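Local coordinates for coenzyme F420-dependent N(5),N(10)-methenyltetrahydromethanopterin reductase-related protein (Desulfurobacterium thermolithotrophum DSM 11699, PDB 6HUZ) that binds the iron-guanylylpyridinol cofactor and uses tetrahydrofolate derivatives such as methenyl-tetrahydrofolate as substrates, as a bacterial paralog of [Fe]-hydrogenase, at the interface of chains A and B. Sequence-based numbering; all coordinates share one arbitrary frame. Chains: chain A/B, Coenzyme F420-dependent N(5),N(10)-methenyltetrahydromethanopterin reductase-related protein.

The interface of chains A and B. Residues chain A 168, 321, 324, 328, 333, 336, 340; chain B 314-315, 318, 323.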
# COMPACT_ATOMS: atom_id res chain seq x y z
N ARG A 168 -13.60 -2.36 18.08
CA ARG A 168 -14.00 -1.58 19.25
C ARG A 168 -14.99 -2.34 20.11
O ARG A 168 -14.96 -2.21 21.34
CB ARG A 168 -14.58 -0.23 18.81
CG ARG A 168 -13.56 0.60 17.99
CD ARG A 168 -14.22 1.83 17.40
NE ARG A 168 -14.43 2.87 18.41
CZ ARG A 168 -13.49 3.69 18.86
NH1 ARG A 168 -12.24 3.60 18.40
NH2 ARG A 168 -13.77 4.61 19.78
N PRO A 321 -4.74 5.65 9.77
CA PRO A 321 -4.93 5.52 11.24
C PRO A 321 -4.91 6.84 12.01
O PRO A 321 -5.65 6.95 13.01
CB PRO A 321 -3.84 4.54 11.68
CG PRO A 321 -2.92 4.42 10.55
CD PRO A 321 -3.64 4.79 9.30
N VAL A 324 -8.23 8.47 11.24
CA VAL A 324 -9.24 7.69 11.96
C VAL A 324 -9.29 8.16 13.44
O VAL A 324 -10.37 8.43 13.98
CB VAL A 324 -9.00 6.16 11.82
CG1 VAL A 324 -9.86 5.35 12.82
CG2 VAL A 324 -9.32 5.71 10.40
N GLU A 328 -12.54 9.89 15.12
CA GLU A 328 -13.16 9.26 16.29
C GLU A 328 -13.27 10.26 17.45
O GLU A 328 -14.27 10.27 18.16
CB GLU A 328 -12.34 8.04 16.78
CG GLU A 328 -12.48 6.79 15.94
CD GLU A 328 -13.80 6.05 16.03
OE1 GLU A 328 -14.64 6.42 16.88
OE2 GLU A 328 -14.00 5.10 15.24
N ASP A 333 -17.50 7.08 16.79
CA ASP A 333 -17.50 5.87 15.96
C ASP A 333 -18.64 5.65 15.02
O ASP A 333 -18.41 5.25 13.88
CB ASP A 333 -17.39 4.62 16.83
CG ASP A 333 -16.97 3.43 16.01
OD1 ASP A 333 -15.87 3.47 15.43
OD2 ASP A 333 -17.75 2.48 15.91
N LEU A 336 -18.24 7.76 12.32
CA LEU A 336 -17.12 7.28 11.50
C LEU A 336 -17.47 6.00 10.74
O LEU A 336 -17.00 5.85 9.62
CB LEU A 336 -15.85 7.11 12.36
CG LEU A 336 -14.59 6.66 11.62
CD1 LEU A 336 -14.32 7.49 10.39
CD2 LEU A 336 -13.43 6.70 12.51
N LEU A 340 -16.90 3.39 6.29
CA LEU A 340 -16.47 2.06 5.86
C LEU A 340 -17.62 1.37 5.06
O LEU A 340 -17.36 0.41 4.34
CB LEU A 340 -16.06 1.17 7.06
CG LEU A 340 -14.62 1.37 7.58
CD1 LEU A 340 -13.58 0.89 6.56
CD2 LEU A 340 -14.38 2.83 8.00
N THR B 314 -8.20 -0.06 15.62
CA THR B 314 -8.20 0.89 14.52
C THR B 314 -8.85 0.26 13.31
O THR B 314 -9.09 -0.95 13.28
CB THR B 314 -6.78 1.39 14.16
OG1 THR B 314 -6.92 2.52 13.28
CG2 THR B 314 -5.93 0.31 13.50
N TYR B 315 -9.13 1.10 12.34
CA TYR B 315 -9.74 0.76 11.07
C TYR B 315 -8.63 0.75 10.03
O TYR B 315 -8.40 1.77 9.35
CB TYR B 315 -10.74 1.83 10.68
CG TYR B 315 -12.03 1.78 11.46
CD1 TYR B 315 -13.09 0.99 11.04
CD2 TYR B 315 -12.19 2.50 12.63
CE1 TYR B 315 -14.28 0.94 11.75
CE2 TYR B 315 -13.37 2.46 13.35
CZ TYR B 315 -14.42 1.68 12.91
OH TYR B 315 -15.59 1.61 13.62
N ALA B 318 -9.63 1.84 6.33
CA ALA B 318 -10.32 3.09 6.05
C ALA B 318 -9.58 3.86 4.91
O ALA B 318 -8.39 4.17 5.03
CB ALA B 318 -10.41 3.94 7.31
N LEU B 323 -11.54 9.79 4.03
CA LEU B 323 -11.42 10.45 5.34
C LEU B 323 -10.96 11.92 5.11
O LEU B 323 -11.39 12.83 5.81
CB LEU B 323 -10.35 9.76 6.22
CG LEU B 323 -10.71 8.41 6.85
CD1 LEU B 323 -9.46 7.58 7.10
CD2 LEU B 323 -11.43 8.60 8.15
O HOH W 1 -6.18 4.62 14.46
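Helices 320-331 and 333-345 of chain A form a wall against which the loop of chain B leading into its own helix 320-331 lays B:Tyr315, a phenol plugged into a groove of the two-fold homodimer interface. The ring is gripped at its tip, along an edge and from above one face. At the tip, B:Tyr315 OH donates to the carboxylate oxygen A:Asp333 OD1 at 2.6 Å, using that oxygen's syn lone pair; OD1 lies in the ring plane at its edge, the carboxylate plane 26° from that of the ring. The acid is turned toward the phenol with CG anti to the backbone N (chi1 -163°). A:Arg168 braces it from the same chain, NE standing 3.4 Å from A:Asp333 OD1, while A:Glu328 OE1 sits 3.5 Å above the centre of the guanidinium. This Arg/Glu/Asp cluster probably balances the two acids beside the phenol and steadies the acceptor. A:Val324 CG1 meets the CD2 edge of B:Tyr315 at 3.7 Å and A:Leu340 CD2 lies above the ring plane, 3.8 Å from CD1, while the carboxylate oxygen A:Glu328 OE2 comes within 3.3 Å of B:Tyr315 CE2 near the ring edge. The other valine branch, CG2, reaches B:Ala318 CB at 3.7 Å and also touches B:Leu323, whose second methyl packs on A:Leu336. Nearby, a water links the hydroxyl B:Thr314 OG1 to the carbonyl A:Pro321 O, 2.8 Å from the latter. A phenylalanine in place of B:Tyr315 would probably keep much of the packing but leave A:Asp333 without its cross-chain donor and the ring tip less firmly fixed. Repeated with the chains exchanged, the patch probably helps fasten each subunit's loop to the other's helix pair, holding the deposited dimer together.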